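Long-range contacts in PrgB (Enterococcus faecalis, PDB 6EVU), which promotes cell aggregation, biofilm formation and conjugation by binding and compacting DNA, and is represented here by its adhesin domain: residues G166-T171 / A211-D216; T171-K176 / F282-T287. All coordinates share one frame; numbering follows the deposited sequence.

Contact 1. Residues G166-T171 / A211-D216; sequences GKDVKT and AEFVSD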
loop_
_atom_site.group_PDB
_atom_site.type_symbol
_atom_site.label_atom_id
_atom_site.label_comp_id
_atom_site.label_asym_id
_atom_site.label_seq_id
_atom_site.Cartn_x
_atom_site.Cartn_y
_atom_site.Cartn_z
ATOM N N GLY A 166 -15.715 -4.985 -12.424
ATOM C CA GLY A 166 -14.622 -4.102 -12.753
ATOM C C GLY A 166 -14.233 -3.086 -11.691
ATOM O O GLY A 166 -13.439 -2.189 -11.989
ATOM N N LYS A 167 -14.776 -3.176 -10.475
ATOM C CA LYS A 167 -14.480 -2.163 -9.465
ATOM C C LYS A 167 -13.036 -2.257 -8.981
ATOM O O LYS A 167 -12.396 -3.324 -9.012
ATOM C CB LYS A 167 -15.426 -2.318 -8.270
ATOM C CG LYS A 167 -16.881 -2.007 -8.580
ATOM C CD LYS A 167 -17.652 -2.474 -7.374
ATOM C CE LYS A 167 -17.873 -1.330 -6.386
ATOM N NZ LYS A 167 -16.802 -0.265 -6.291
ATOM N N ASP A 168 -12.527 -1.124 -8.507
ATOM C CA ASP A 168 -11.218 -1.105 -7.857
ATOM C C ASP A 168 -11.198 -1.936 -6.574
ATOM O O ASP A 168 -12.209 -2.111 -5.894
ATOM C CB ASP A 168 -10.825 0.342 -7.478
ATOM C CG ASP A 168 -10.488 1.220 -8.685
ATOM O OD1 ASP A 168 -10.468 0.700 -9.818
ATOM O OD2 ASP A 168 -10.250 2.441 -8.467
ATOM N N VAL A 169 -10.028 -2.467 -6.262
ATOM C CA VAL A 169 -9.657 -2.720 -4.876
ATOM C C VAL A 169 -9.194 -1.385 -4.309
ATOM O O VAL A 169 -8.347 -0.740 -4.916
ATOM C CB VAL A 169 -8.556 -3.781 -4.796
ATOM C CG1 VAL A 169 -8.066 -3.997 -3.380
ATOM C CG2 VAL A 169 -9.092 -5.112 -5.360
ATOM N N LYS A 170 -9.729 -0.965 -3.155
ATOM C CA LYS A 170 -9.219 0.263 -2.528
ATOM C C LYS A 170 -9.412 0.236 -1.018
ATOM O O LYS A 170 -10.476 -0.149 -0.533
ATOM C CB LYS A 170 -9.859 1.524 -3.145
ATOM C CG LYS A 170 -9.088 2.799 -2.695
ATOM C CD LYS A 170 -9.540 4.038 -3.433
ATOM C CE LYS A 170 -10.829 4.608 -2.878
ATOM N NZ LYS A 170 -11.234 5.908 -3.606
ATOM N N THR A 171 -8.365 0.626 -0.277
ATOM C CA THR A 171 -8.303 0.590 1.172
ATOM C C THR A 171 -7.749 1.923 1.656
ATOM O O THR A 171 -6.702 2.372 1.156
ATOM C CB THR A 171 -7.392 -0.542 1.682
ATOM O OG1 THR A 171 -7.832 -1.806 1.107
ATOM C CG2 THR A 171 -7.440 -0.629 3.187
ATOM N N ALA A 211 -3.346 -1.688 -12.739
ATOM C CA ALA A 211 -2.275 -0.953 -12.068
ATOM C C ALA A 211 -2.568 -0.848 -10.578
ATOM O O ALA A 211 -3.725 -0.691 -10.191
ATOM C CB ALA A 211 -2.100 0.463 -12.612
ATOM N N GLU A 212 -1.508 -0.952 -9.775
ATOM C CA GLU A 212 -1.545 -0.557 -8.361
ATOM C C GLU A 212 -1.385 0.961 -8.271
ATOM O O GLU A 212 -0.611 1.562 -9.042
ATOM C CB GLU A 212 -0.466 -1.287 -7.549
ATOM C CG GLU A 212 -0.518 -2.769 -7.790
ATOM C CD GLU A 212 0.188 -3.602 -6.750
ATOM O OE1 GLU A 212 0.911 -3.035 -5.901
ATOM O OE2 GLU A 212 0.071 -4.848 -6.823
ATOM N N PHE A 213 -2.175 1.589 -7.384
ATOM C CA PHE A 213 -2.235 3.051 -7.254
ATOM C C PHE A 213 -2.293 3.469 -5.793
ATOM O O PHE A 213 -2.540 2.649 -4.894
ATOM C CB PHE A 213 -3.476 3.643 -7.974
ATOM C CG PHE A 213 -4.813 3.203 -7.369
ATOM C CD1 PHE A 213 -5.403 3.926 -6.338
ATOM C CD2 PHE A 213 -5.478 2.093 -7.890
ATOM C CE1 PHE A 213 -6.611 3.549 -5.801
ATOM C CE2 PHE A 213 -6.718 1.710 -7.376
ATOM C CZ PHE A 213 -7.284 2.419 -6.331
ATOM N N VAL A 214 -2.078 4.773 -5.569
ATOM C CA VAL A 214 -2.485 5.470 -4.365
ATOM C C VAL A 214 -3.387 6.634 -4.747
ATOM O O VAL A 214 -3.368 7.104 -5.882
ATOM C CB VAL A 214 -1.262 5.955 -3.570
ATOM C CG1 VAL A 214 -0.517 4.746 -3.041
ATOM C CG2 VAL A 214 -0.298 6.878 -4.471
ATOM N N SER A 215 -4.220 7.074 -3.801
ATOM C CA SER A 215 -5.199 8.126 -4.091
ATOM C C SER A 215 -5.723 8.684 -2.772
ATOM O O SER A 215 -5.389 8.178 -1.689
ATOM C CB SER A 215 -6.354 7.588 -4.940
ATOM O OG SER A 215 -7.070 6.655 -4.146
ATOM N N ASP A 216 -6.610 9.690 -2.880
ATOM C CA ASP A 216 -7.383 10.201 -1.750
ATOM C C ASP A 216 -6.480 10.519 -0.557
ATOM O O ASP A 216 -6.724 10.127 0.587
ATOM C CB ASP A 216 -8.489 9.232 -1.370
ATOM C CG ASP A 216 -9.353 8.886 -2.553
ATOM O OD1 ASP A 216 -9.997 9.813 -3.065
ATOM O OD2 ASP A 216 -9.326 7.714 -2.996
#
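On one face of the large antiparallel sheet of the adhesin domain, Lys170, Asp168 and Val169 meet Phe213 and Asp216 across an intervening strand, in the manner of next-but-one neighbours. The axes of strands 169-171 and 211-215 come within 8.7 Å and run 38° apart, too distant for backbone pairing, so long side chains must span the gap. Phe213 is big enough to do so: its ring tip CZ lies 3.6 Å from Val169 O. Asp168 OD2 also comes close, 3.7 Å from Phe213 CZ, with the carboxylate and ring planes turned 49° apart. Lys170 lays its aliphatic chain across Phe213 at about a right angle, and its CD meets the ring edge in plane, 3.8 Å from CE1. After an extended start the lysine bends (chi3 80°), carrying CE toward Asp216, and NZ completes a salt bridge of 2.7 Å to Asp216 OD2. Ser215 OG donates to that same OD2 at 2.7 Å; the two donors reach it from opposite faces of the carboxylate plane, which should fix the rotation of the group. Asp216 follows the strand with positive phi, a conformation that aspartate tolerates better than most residues. Asp168 OD2 has its own charged partner, Lys238, which also makes a cation-pi contact with Phe213. The strand spanned is 280-287: Gly285, bare of any side chain, lies under the Phe213 ring, while Lys170 and Ser215 both touch Ser283. Outward of strand 169-179, strand 124-137 pairs with Lys170.

Contact 2. Residues T171-K176 / F282-T287; sequences TRLTIK and FSFGMT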
loop_
_atom_site.group_PDB
_atom_site.type_symbol
_atom_site.label_atom_id
_atom_site.label_comp_id
_atom_site.label_asym_id
_atom_site.label_seq_id
_atom_site.Cartn_x
_atom_site.Cartn_y
_atom_site.Cartn_z
ATOM N N THR A 171 -8.365 0.626 -0.277
ATOM C CA THR A 171 -8.303 0.590 1.172
ATOM C C THR A 171 -7.749 1.923 1.656
ATOM O O THR A 171 -6.702 2.372 1.156
ATOM C CB THR A 171 -7.392 -0.542 1.682
ATOM O OG1 THR A 171 -7.832 -1.806 1.107
ATOM C CG2 THR A 171 -7.440 -0.629 3.187
ATOM N N ARG A 172 -8.399 2.508 2.661
ATOM C CA ARG A 172 -7.863 3.692 3.345
ATOM C C ARG A 172 -6.981 3.230 4.496
ATOM O O ARG A 172 -7.318 2.290 5.244
ATOM C CB ARG A 172 -8.999 4.601 3.878
ATOM C CG ARG A 172 -8.390 5.894 4.533
ATOM C CD ARG A 172 -9.429 6.994 4.534
ATOM N NE ARG A 172 -10.544 6.576 5.353
ATOM C CZ ARG A 172 -11.764 7.106 5.315
ATOM N NH1 ARG A 172 -12.063 8.099 4.469
ATOM N NH2 ARG A 172 -12.692 6.621 6.135
ATOM N N LEU A 173 -5.805 3.865 4.618
ATOM C CA LEU A 173 -4.881 3.604 5.716
ATOM C C LEU A 173 -4.607 4.919 6.442
ATOM O O LEU A 173 -4.174 5.905 5.812
ATOM C CB LEU A 173 -3.554 2.976 5.219
ATOM C CG LEU A 173 -2.421 2.839 6.244
ATOM C CD1 LEU A 173 -2.855 1.978 7.461
ATOM C CD2 LEU A 173 -1.284 2.148 5.558
ATOM N N THR A 174 -4.890 4.941 7.748
ATOM C CA THR A 174 -4.568 6.095 8.602
ATOM C C THR A 174 -3.700 5.597 9.735
ATOM O O THR A 174 -4.025 4.590 10.370
ATOM C CB THR A 174 -5.850 6.707 9.177
ATOM O OG1 THR A 174 -6.762 7.041 8.113
ATOM C CG2 THR A 174 -5.496 7.932 10.036
ATOM N N ILE A 175 -2.559 6.273 9.978
ATOM C CA ILE A 175 -1.523 5.773 10.887
ATOM C C ILE A 175 -1.340 6.760 12.031
ATOM O O ILE A 175 -1.243 7.969 11.804
ATOM C CB ILE A 175 -0.190 5.566 10.147
ATOM C CG1 ILE A 175 -0.344 4.458 9.095
ATOM C CG2 ILE A 175 0.993 5.215 11.149
ATOM C CD1 ILE A 175 0.736 4.448 7.988
ATOM N N LYS A 176 -1.262 6.251 13.264
ATOM C CA LYS A 176 -0.913 7.086 14.400
ATOM C C LYS A 176 0.348 6.539 15.023
ATOM O O LYS A 176 0.446 5.330 15.253
ATOM C CB LYS A 176 -2.015 7.126 15.450
ATOM C CG LYS A 176 -3.256 7.835 15.039
ATOM C CD LYS A 176 -4.178 7.878 16.249
ATOM C CE LYS A 176 -5.551 8.365 15.868
ATOM N NZ LYS A 176 -6.476 8.378 17.058
ATOM N N PHE A 282 -4.108 8.061 3.699
ATOM C CA PHE A 282 -4.166 8.035 2.237
ATOM C C PHE A 282 -4.820 6.715 1.860
ATOM O O PHE A 282 -5.068 5.863 2.730
ATOM C CB PHE A 282 -2.771 8.159 1.610
ATOM C CG PHE A 282 -1.857 7.022 1.989
ATOM C CD1 PHE A 282 -1.179 7.019 3.192
ATOM C CD2 PHE A 282 -1.719 5.925 1.116
ATOM C CE1 PHE A 282 -0.393 5.938 3.575
ATOM C CE2 PHE A 282 -0.923 4.831 1.462
ATOM C CZ PHE A 282 -0.264 4.829 2.704
ATOM N N SER A 283 -5.126 6.542 0.556
ATOM C CA SER A 283 -5.642 5.233 0.121
ATOM C C SER A 283 -4.725 4.536 -0.876
ATOM O O SER A 283 -3.966 5.176 -1.628
ATOM C CB SER A 283 -7.052 5.371 -0.488
ATOM O OG SER A 283 -7.905 5.839 0.520
ATOM N N PHE A 284 -4.794 3.203 -0.907
ATOM C CA PHE A 284 -4.015 2.458 -1.900
ATOM C C PHE A 284 -4.917 1.404 -2.526
ATOM O O PHE A 284 -5.888 0.967 -1.918
ATOM C CB PHE A 284 -2.714 1.835 -1.299
ATOM C CG PHE A 284 -2.979 0.852 -0.155
ATOM C CD1 PHE A 284 -3.164 -0.485 -0.411
ATOM C CD2 PHE A 284 -3.031 1.313 1.155
ATOM C CE1 PHE A 284 -3.401 -1.390 0.637
ATOM C CE2 PHE A 284 -3.258 0.393 2.234
ATOM C CZ PHE A 284 -3.459 -0.948 1.933
ATOM N N GLY A 285 -4.572 0.916 -3.706
ATOM C CA GLY A 285 -5.460 -0.051 -4.305
ATOM C C GLY A 285 -4.987 -0.556 -5.643
ATOM O O GLY A 285 -3.787 -0.513 -5.971
ATOM N N MET A 286 -5.924 -1.177 -6.333
ATOM C CA MET A 286 -5.679 -1.736 -7.654
ATOM C C MET A 286 -6.832 -1.352 -8.565
ATOM O O MET A 286 -7.994 -1.490 -8.176
ATOM C CB MET A 286 -5.537 -3.264 -7.605
ATOM C CG MET A 286 -4.663 -3.741 -6.437
ATOM S SD MET A 286 -4.701 -5.577 -6.329
ATOM C CE MET A 286 -3.668 -6.021 -7.759
ATOM N N THR A 287 -6.510 -0.919 -9.797
ATOM C CA THR A 287 -7.533 -0.534 -10.762
ATOM C C THR A 287 -7.336 -1.241 -12.107
ATOM O O THR A 287 -6.213 -1.364 -12.611
ATOM C CB THR A 287 -7.567 0.983 -10.971
ATOM O OG1 THR A 287 -8.718 1.273 -11.759
ATOM C CG2 THR A 287 -6.280 1.491 -11.683
HETATM O O HOH W 1 -6.296 -1.847 -1.245
#
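Thr171 opens the pairing with Phe284 as an antiparallel hydrogen-bonded pair. Its N donates to Phe284 O at 3.0 Å, and its O accepts from Phe284 N at 2.9 Å. The beta-branched side chain suits an extended strand, and its CB sits over one face of the Phe284 ring, 4.3 Å from the centroid, as a CH-pi contact displaced toward the rim. OG1, beside the backbone N (chi1 -54°), donates to a water 2.8 Å away, which in turn donates to Phe284 O, so that this carbonyl serves both the strand partner and the solvent molecule. Arg172 forms the next, non-hydrogen-bonded pair, with Ser283, and points to the other face of the sheet. The small serine lets the arginine lie close, CB to Ser283 OG being 3.7 Å, while the two polar ends are claimed by Glu134 and Gln136 respectively. At Leu173 the hydrogen-bonded pattern returns with Phe282: Leu173 N to Phe282 O is 2.8 Å and almost straight, 177° at the hydrogen. Leucine fills the buried face well, lying side by side with Phe282, CD2 to CZ 4.0 Å, and setting its CB at the edge of the Phe284 ring. Farther along, the strands stay joined: Thr174 OG1 bonds to Ser281 OG and the backbone of Ile175 pairs with Ile280. Strand 124-137 flanks 169-179 on one side, and 211-215 borders 280-287 on the other. On the aromatic face, Phe284 stacks on Phe302 and Phe282 meets the ring of Tyr195.

The two contacts share Thr171 and strand 169-179, and their centres lie about 9 Å apart. Strand 280-287, which supplies half of contact 2, is the middle strand spanned by contact 1, so the sheet order is 169-179, 280-287, 211-215. Along the chain the segments alternate: 166-171, 171-176, 211-216, then 282-287, the last inserted between two strands that precede it. Further bonds tie the contacts together, Asp168 OD1 to Thr287 OG1 and Ser215 O to Ser283 N. Contact 2 gives the backbone pairing and the aromatic face, contact 1 side-chain links across the opposite face, together joining distant parts of the glucan-binding protein C-type adhesin domain.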